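Local coordinates for protein citryl-CoA lyase (Hydrogenobacter thermophilus, PDB 6HXP) that binds coenzyme A and, as a member of the citrate synthase family, probably cleaves citryl-CoA to acetyl-CoA and oxaloacetate, at residues L31-L39 / E50-L58; A74-L84 / H221-F232. All blocks are in the same frame, centred on the assembly; numbering follows the deposited sequence.

Overall arrangement
Both contacts join helices of a largely helical chain with the citrate synthase type of fold. Interaction 1 sets helix 33-42 across helix 48-60; interaction 2, later in the chain, lays helix 69-79 beside the end of helix 206-228. Their centres are 30 Å apart and their nearest atoms about 13 Å. The long helix 206-228 links them: Phe209 and Ile212, near its start, pack against the apolar side of interaction 1, and its last turns form half of interaction 2. Each contact also meets the second subunit, and interaction 2 reaches a third. Neither lies at the coenzyme A site, whose residues include Lys132, Arg140 and Lys180.

Interaction 1: residues L31-L39 / E50-L58; sequences LSFAQAIYL and ESRMMEAML
Ser32 and Glu55 meet at one end of a steep helix crossing, in which helices 33-39 and 50-58 run at 103°. Ser32 OG gives its proton to Glu55 OE2 at 2.7 Å, on the syn side of the carboxylate, and accepts from Gln35 N, one half of a capping box. Glu55 OE1 turns to Phe33 N of the second subunit.

The packed side is apolar. Ala34 CB lies against the Glu55 carboxylate where the polar and apolar parts join, and 4.2 Å from Leu58 CD1. Met54 CG, anti to the backbone N (chi1 -176°), leads its bent chain past Ala34; in one of two modelled conformers CE ends 4.0 Å from Tyr38 CD2. Ile37 and Leu58 meet tip to tip, CD1 to CD1 at 3.9 Å, and both lean on Ile212.

The other side is looser and polar, with Gln35 and Glu50 partly exposed. The Glu50 carboxylate crosses the hydroxyl end of the Tyr38 ring obliquely, planes 24° apart; their stronger partners are Thr47 N and Lys42 NZ. The Gln35 amide has its rotation fixed twice: Ser32 N bonds OE1, completing the box, while NE2 gives a nearly straight, in-plane bond of 3.0 Å to Ser51 OG, itself also bonded to Thr47 O.

Interaction 2: residues A74-L84 / H221-F232; sequences ARSVASGGNSL and HVYEELTTEKPF
Glu225 OE1 is gripped by two nitrogens of Arg75, NE at 2.8 Å and NH2 at 3.0 Å, in a side-on salt bridge where both donors share a single oxygen. NE meets the anti lone pair of OE1; NH2 comes from above the carboxylate plane, which stands 81° to the guanidinium. The arginine chain, extended to CD, bends at chi3 (78°) and thereby swings the guanidinium against helix 221-228. NH1 then serves two more acceptors in the guanidinium plane: Glu224 OE1 at 2.8 Å, almost straight, and His221 ND1 at 3.0 Å, tilted from the imidazole plane. With ND1 accepting, the ring presents NE2 to Asp63. Two carboxylates thus probably balance the charge of this buried arginine, and Glu225 OE2 has a second cation in Lys234.

Next to this network the helices pack through small and branched side chains. Ala78 CB fits between Val222 CG1 and Leu226 CD2, the latter 3.9 Å away, and Ala74 CB touches Val222 CG2 at 3.7 Å. Leu84, modelled in two conformers, adds CD1 on Tyr223 CB in one of them. Beyond helix 221-228, Phe232 N donates to Ser79 O at 2.8 Å and ties the loop back, while Ser79 OG bonds Lys234 N.

The two helices run roughly parallel, 34° apart, with helix 84-93 against them, where Val88 meets Val222. Strand 5-7 of the second subunit borders the salt-bridge side through Thr7, bonded to Glu224 OE1, and the Phe232 ring stands edge-to-face with His99 of the third subunit.

Interaction 1: residues L31-L39 / E50-L58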
# COMPACT_ATOMS: atom_id res chain seq x y z
N LEU A 31 22.10 -16.70 -16.22
CA LEU A 31 22.03 -16.77 -14.75
C LEU A 31 20.63 -17.26 -14.37
O LEU A 31 19.63 -16.96 -15.06
CB LEU A 31 22.16 -15.37 -14.11
CG LEU A 31 23.51 -14.73 -14.01
CD1 LEU A 31 23.50 -13.56 -13.04
CD2 LEU A 31 24.60 -15.68 -13.70
N SER A 32 20.53 -18.00 -13.28
CA SER A 32 19.21 -18.32 -12.76
C SER A 32 18.65 -17.05 -12.13
O SER A 32 19.37 -16.08 -11.81
CB SER A 32 19.31 -19.40 -11.70
OG SER A 32 19.81 -18.90 -10.47
N PHE A 33 17.35 -17.06 -11.86
CA PHE A 33 16.72 -15.93 -11.19
C PHE A 33 17.35 -15.70 -9.81
O PHE A 33 17.67 -14.58 -9.47
CB PHE A 33 15.22 -16.16 -11.12
CG PHE A 33 14.40 -15.05 -10.53
CD1 PHE A 33 14.64 -13.73 -10.88
CD2 PHE A 33 13.36 -15.33 -9.67
CE1 PHE A 33 13.82 -12.71 -10.39
CE2 PHE A 33 12.55 -14.29 -9.16
CZ PHE A 33 12.81 -13.00 -9.52
N ALA A 34 17.54 -16.76 -9.00
CA ALA A 34 18.18 -16.59 -7.68
C ALA A 34 19.60 -16.01 -7.82
O ALA A 34 20.01 -15.20 -7.00
CB ALA A 34 18.25 -17.91 -6.93
N GLN A 35 20.37 -16.41 -8.86
CA GLN A 35 21.69 -15.81 -9.05
C GLN A 35 21.59 -14.34 -9.39
O GLN A 35 22.41 -13.55 -8.90
CB GLN A 35 22.45 -16.53 -10.16
CG GLN A 35 22.87 -17.93 -9.76
CD GLN A 35 23.53 -18.65 -10.89
OE1 GLN A 35 23.05 -18.66 -12.05
NE2 GLN A 35 24.65 -19.28 -10.57
N ALA A 36 20.64 -13.97 -10.26
CA ALA A 36 20.42 -12.55 -10.59
C ALA A 36 19.97 -11.74 -9.37
O ALA A 36 20.34 -10.57 -9.22
CB ALA A 36 19.41 -12.42 -11.72
N ILE A 37 19.19 -12.37 -8.48
CA ILE A 37 18.80 -11.72 -7.24
C ILE A 37 20.02 -11.45 -6.37
O ILE A 37 20.19 -10.37 -5.83
CB ILE A 37 17.78 -12.60 -6.51
CG1 ILE A 37 16.44 -12.56 -7.28
CG2 ILE A 37 17.59 -12.15 -5.07
CD1 ILE A 37 15.48 -13.68 -6.92
N TYR A 38 20.88 -12.46 -6.24
CA TYR A 38 22.09 -12.27 -5.46
C TYR A 38 22.87 -11.08 -6.08
O TYR A 38 23.33 -10.20 -5.35
CB TYR A 38 22.95 -13.53 -5.46
CG TYR A 38 24.19 -13.37 -4.60
CD1 TYR A 38 25.33 -12.71 -5.09
CD2 TYR A 38 24.26 -13.90 -3.33
CE1 TYR A 38 26.46 -12.54 -4.31
CE2 TYR A 38 25.40 -13.72 -2.52
CZ TYR A 38 26.50 -13.05 -3.03
OH TYR A 38 27.64 -12.85 -2.25
N LEU A 39 23.07 -11.11 -7.39
CA LEU A 39 23.83 -10.03 -8.03
C LEU A 39 23.23 -8.66 -7.75
O LEU A 39 23.97 -7.72 -7.40
CB LEU A 39 23.86 -10.29 -9.54
CG LEU A 39 24.41 -9.14 -10.39
CD1 LEU A 39 25.85 -8.87 -10.09
CD2 LEU A 39 24.17 -9.42 -11.87
N GLU A 50 27.13 -19.98 -2.92
CA GLU A 50 26.16 -18.92 -2.64
C GLU A 50 24.92 -19.08 -3.49
O GLU A 50 23.80 -18.83 -3.03
CB GLU A 50 26.79 -17.54 -2.92
CG GLU A 50 27.85 -17.13 -1.90
CD GLU A 50 28.72 -15.96 -2.31
OE1 GLU A 50 28.71 -15.58 -3.50
OE2 GLU A 50 29.52 -15.48 -1.49
N SER A 51 25.11 -19.44 -4.75
CA SER A 51 23.98 -19.60 -5.69
C SER A 51 23.04 -20.68 -5.16
O SER A 51 21.83 -20.45 -5.09
CB SER A 51 24.48 -20.04 -7.06
OG SER A 51 25.29 -19.04 -7.69
N ARG A 52 23.57 -21.83 -4.78
CA ARG A 52 22.73 -22.91 -4.26
C ARG A 52 22.04 -22.52 -2.97
O ARG A 52 20.87 -22.86 -2.74
CB ARG A 52 23.61 -24.15 -4.05
CG ARG A 52 24.00 -24.73 -5.39
CD ARG A 52 24.93 -25.92 -5.34
NE ARG A 52 25.28 -26.33 -6.70
CZ ARG A 52 25.60 -27.57 -7.07
NH1 ARG A 52 25.61 -28.55 -6.17
NH2 ARG A 52 25.91 -27.84 -8.33
N MET A 53 22.74 -21.82 -2.07
CA MET A 53 22.11 -21.43 -0.82
C MET A 53 21.02 -20.41 -1.05
O MET A 53 20.02 -20.40 -0.34
CB MET A 53 23.14 -20.93 0.20
CG MET A 53 24.04 -21.99 0.73
SD MET A 53 23.22 -23.42 1.44
CE MET A 53 22.28 -22.69 2.65
N MET A 54 21.22 -19.49 -2.01
CA MET A 54 20.17 -18.49 -2.27
C MET A 54 18.91 -19.17 -2.83
O MET A 54 17.80 -18.83 -2.44
CB MET A 54 20.70 -17.44 -3.26
CG MET A 54 19.75 -16.30 -3.54
SD MET A 54 19.19 -15.30 -2.09
CE MET A 54 20.39 -14.06 -2.15
N GLU A 55 19.06 -20.14 -3.74
CA GLU A 55 17.91 -20.88 -4.26
C GLU A 55 17.18 -21.52 -3.06
O GLU A 55 15.96 -21.42 -2.96
CB GLU A 55 18.28 -22.03 -5.21
CG GLU A 55 19.10 -21.66 -6.46
CD GLU A 55 18.38 -21.13 -7.68
OE1 GLU A 55 17.16 -20.86 -7.56
OE2 GLU A 55 19.06 -20.85 -8.70
N ALA A 56 17.92 -22.16 -2.17
CA ALA A 56 17.29 -22.86 -1.04
C ALA A 56 16.61 -21.92 -0.07
O ALA A 56 15.51 -22.23 0.43
CB ALA A 56 18.33 -23.69 -0.30
N MET A 57 17.23 -20.76 0.25
CA MET A 57 16.61 -19.80 1.19
C MET A 57 15.31 -19.30 0.61
O MET A 57 14.30 -19.18 1.32
CB MET A 57 17.45 -18.50 1.40
CG MET A 57 18.71 -18.58 2.17
SD MET A 57 19.73 -17.07 1.72
CE MET A 57 18.46 -15.77 1.82
N LEU A 58 15.32 -18.91 -0.66
CA LEU A 58 14.11 -18.33 -1.24
C LEU A 58 12.99 -19.34 -1.33
O LEU A 58 11.84 -19.02 -1.03
CB LEU A 58 14.43 -17.69 -2.58
CG LEU A 58 15.44 -16.53 -2.50
CD1 LEU A 58 15.87 -16.11 -3.91
CD2 LEU A 58 14.85 -15.32 -1.79
O HOH W 1 16.02 -19.46 -9.58
O HOH W 2 29.99 -13.39 -4.28

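Interaction 2: residues A74-L84 / H221-F232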
# COMPACT_ATOMS: atom_id res chain seq x y z
N ALA A 74 -3.82 -9.49 1.78
CA ALA A 74 -3.77 -9.54 0.31
C ALA A 74 -5.09 -9.98 -0.29
O ALA A 74 -5.60 -9.39 -1.24
CB ALA A 74 -2.68 -10.50 -0.14
N ARG A 75 -5.66 -11.05 0.26
CA ARG A 75 -6.91 -11.57 -0.26
C ARG A 75 -8.10 -10.67 0.05
O ARG A 75 -9.00 -10.54 -0.78
CB ARG A 75 -7.14 -13.00 0.26
CG ARG A 75 -6.06 -13.95 -0.25
CD ARG A 75 -6.22 -15.40 0.24
NE ARG A 75 -7.25 -16.02 -0.56
CZ ARG A 75 -7.22 -17.15 -1.29
NH1 ARG A 75 -6.11 -17.94 -1.32
NH2 ARG A 75 -8.28 -17.51 -1.97
N SER A 76 -8.11 -10.00 1.20
CA SER A 76 -9.18 -9.06 1.55
C SER A 76 -9.12 -7.85 0.61
O SER A 76 -10.16 -7.44 0.09
CB SER A 76 -9.07 -8.60 3.01
OG SER A 76 -9.25 -9.72 3.86
N VAL A 77 -7.94 -7.31 0.32
CA VAL A 77 -7.83 -6.22 -0.65
C VAL A 77 -8.29 -6.68 -2.05
O VAL A 77 -9.04 -5.98 -2.71
CB VAL A 77 -6.41 -5.65 -0.62
CG1 VAL A 77 -6.14 -4.78 -1.83
CG2 VAL A 77 -6.22 -4.85 0.66
N ALA A 78 -7.91 -7.89 -2.47
CA ALA A 78 -8.37 -8.41 -3.74
C ALA A 78 -9.91 -8.51 -3.74
O ALA A 78 -10.55 -8.13 -4.73
CB ALA A 78 -7.79 -9.81 -3.95
N SER A 79 -10.49 -8.97 -2.64
CA SER A 79 -11.95 -9.11 -2.48
C SER A 79 -12.69 -7.77 -2.65
O SER A 79 -13.87 -7.73 -3.06
CB SER A 79 -12.26 -9.74 -1.13
OG SER A 79 -13.61 -10.22 -1.09
N GLY A 80 -12.02 -6.66 -2.29
CA GLY A 80 -12.59 -5.34 -2.48
C GLY A 80 -12.72 -4.95 -3.95
O GLY A 80 -13.35 -3.94 -4.28
N GLY A 81 -12.12 -5.73 -4.85
CA GLY A 81 -12.21 -5.54 -6.30
C GLY A 81 -11.04 -4.73 -6.82
O GLY A 81 -11.17 -3.57 -7.23
N ASN A 82 -9.87 -5.33 -6.75
CA ASN A 82 -8.63 -4.67 -7.09
C ASN A 82 -7.78 -5.54 -8.01
O ASN A 82 -7.93 -6.77 -8.06
CB ASN A 82 -7.84 -4.37 -5.83
CG ASN A 82 -8.35 -3.18 -5.10
OD1 ASN A 82 -8.22 -2.02 -5.59
ND2 ASN A 82 -8.99 -3.36 -3.96
N SER A 83 -6.88 -4.90 -8.74
CA SER A 83 -5.94 -5.57 -9.62
C SER A 83 -4.97 -6.39 -8.79
O SER A 83 -4.70 -6.15 -7.59
CB SER A 83 -5.19 -4.53 -10.43
OG SER A 83 -4.32 -5.10 -11.41
N LEU A 84 -4.40 -7.39 -9.41
CA LEU A 84 -3.49 -8.28 -8.72
C LEU A 84 -2.32 -7.58 -8.02
O LEU A 84 -1.96 -7.96 -6.90
CB LEU A 84 -3.04 -9.35 -9.70
CG LEU A 84 -2.19 -10.47 -9.11
CD1 LEU A 84 -2.58 -11.80 -9.68
CD2 LEU A 84 -0.71 -10.19 -9.30
N HIS A 221 -2.01 -16.49 -4.05
CA HIS A 221 -3.19 -16.26 -3.19
C HIS A 221 -4.12 -15.19 -3.79
O HIS A 221 -5.33 -15.37 -3.79
CB HIS A 221 -2.75 -15.83 -1.78
CG HIS A 221 -2.38 -17.01 -0.95
ND1 HIS A 221 -3.34 -17.77 -0.29
CD2 HIS A 221 -1.16 -17.57 -0.74
CE1 HIS A 221 -2.67 -18.76 0.30
NE2 HIS A 221 -1.36 -18.70 0.03
N VAL A 222 -3.56 -14.10 -4.28
CA VAL A 222 -4.39 -13.05 -4.84
C VAL A 222 -5.06 -13.52 -6.13
O VAL A 222 -6.24 -13.28 -6.36
CB VAL A 222 -3.56 -11.77 -5.04
CG1 VAL A 222 -4.36 -10.71 -5.81
CG2 VAL A 222 -3.12 -11.24 -3.70
N TYR A 223 -4.30 -14.21 -6.97
CA TYR A 223 -4.88 -14.75 -8.20
C TYR A 223 -6.03 -15.71 -7.85
O TYR A 223 -7.09 -15.71 -8.49
CB TYR A 223 -3.79 -15.45 -9.03
CG TYR A 223 -4.34 -16.20 -10.22
CD1 TYR A 223 -4.66 -15.54 -11.41
CD2 TYR A 223 -4.59 -17.56 -10.15
CE1 TYR A 223 -5.17 -16.24 -12.51
CE2 TYR A 223 -5.22 -18.23 -11.20
CZ TYR A 223 -5.47 -17.57 -12.38
OH TYR A 223 -6.05 -18.32 -13.39
N GLU A 224 -5.82 -16.60 -6.89
CA GLU A 224 -6.85 -17.54 -6.49
C GLU A 224 -8.09 -16.80 -5.98
O GLU A 224 -9.23 -17.12 -6.37
CB GLU A 224 -6.30 -18.51 -5.44
CG GLU A 224 -7.28 -19.62 -5.12
CD GLU A 224 -6.74 -20.61 -4.12
OE1 GLU A 224 -6.33 -20.20 -3.02
OE2 GLU A 224 -6.71 -21.83 -4.46
N GLU A 225 -7.89 -15.76 -5.15
CA GLU A 225 -9.04 -15.01 -4.64
C GLU A 225 -9.82 -14.35 -5.82
O GLU A 225 -11.05 -14.37 -5.84
CB GLU A 225 -8.58 -13.92 -3.68
CG GLU A 225 -9.72 -13.24 -2.94
CD GLU A 225 -10.45 -14.11 -1.93
OE1 GLU A 225 -9.79 -15.01 -1.34
OE2 GLU A 225 -11.67 -13.90 -1.72
N LEU A 226 -9.10 -13.74 -6.76
CA LEU A 226 -9.74 -13.04 -7.87
C LEU A 226 -10.47 -13.94 -8.85
O LEU A 226 -11.41 -13.47 -9.49
CB LEU A 226 -8.71 -12.22 -8.64
CG LEU A 226 -8.12 -11.02 -7.90
CD1 LEU A 226 -6.98 -10.38 -8.70
CD2 LEU A 226 -9.22 -9.98 -7.58
N THR A 227 -10.02 -15.19 -9.01
CA THR A 227 -10.56 -16.08 -10.03
C THR A 227 -11.44 -17.16 -9.49
O THR A 227 -12.11 -17.83 -10.30
CB THR A 227 -9.39 -16.70 -10.83
OG1 THR A 227 -8.58 -17.52 -9.98
CG2 THR A 227 -8.57 -15.62 -11.55
N THR A 228 -11.49 -17.38 -8.16
CA THR A 228 -12.33 -18.44 -7.61
C THR A 228 -13.39 -17.99 -6.62
O THR A 228 -14.18 -18.82 -6.19
CB THR A 228 -11.47 -19.56 -6.99
OG1 THR A 228 -10.89 -19.14 -5.78
CG2 THR A 228 -10.39 -20.05 -7.91
N GLU A 229 -13.40 -16.72 -6.20
CA GLU A 229 -14.31 -16.24 -5.20
C GLU A 229 -15.06 -15.06 -5.74
O GLU A 229 -14.56 -14.32 -6.60
CB GLU A 229 -13.52 -15.80 -3.95
CG GLU A 229 -12.71 -16.92 -3.30
CD GLU A 229 -13.54 -17.95 -2.56
OE1 GLU A 229 -14.76 -17.75 -2.43
OE2 GLU A 229 -12.94 -18.92 -2.05
N LYS A 230 -16.28 -14.88 -5.23
CA LYS A 230 -17.06 -13.74 -5.65
C LYS A 230 -16.48 -12.49 -5.01
O LYS A 230 -16.06 -12.52 -3.84
CB LYS A 230 -18.52 -13.91 -5.17
CG LYS A 230 -19.20 -15.14 -5.73
CD LYS A 230 -20.61 -15.30 -5.14
CE LYS A 230 -21.27 -16.60 -5.54
NZ LYS A 230 -22.57 -16.80 -4.83
N PRO A 231 -16.50 -11.35 -5.70
CA PRO A 231 -16.06 -10.12 -5.05
C PRO A 231 -16.85 -9.87 -3.77
O PRO A 231 -18.05 -10.19 -3.64
CB PRO A 231 -16.33 -9.03 -6.09
CG PRO A 231 -16.32 -9.78 -7.41
CD PRO A 231 -16.95 -11.10 -7.09
N PHE A 232 -16.14 -9.30 -2.79
CA PHE A 232 -16.67 -8.94 -1.49
C PHE A 232 -16.98 -10.15 -0.61
O PHE A 232 -17.59 -9.98 0.44
CB PHE A 232 -17.89 -8.00 -1.62
CG PHE A 232 -17.96 -6.93 -0.55
CD1 PHE A 232 -17.01 -5.93 -0.47
CD2 PHE A 232 -18.99 -6.91 0.38
CE1 PHE A 232 -17.09 -4.93 0.49
CE2 PHE A 232 -19.10 -5.88 1.32
CZ PHE A 232 -18.12 -4.92 1.40
O HOH W 3 -10.01 -19.77 -2.94
O HOH W 4 -13.39 -12.27 -2.84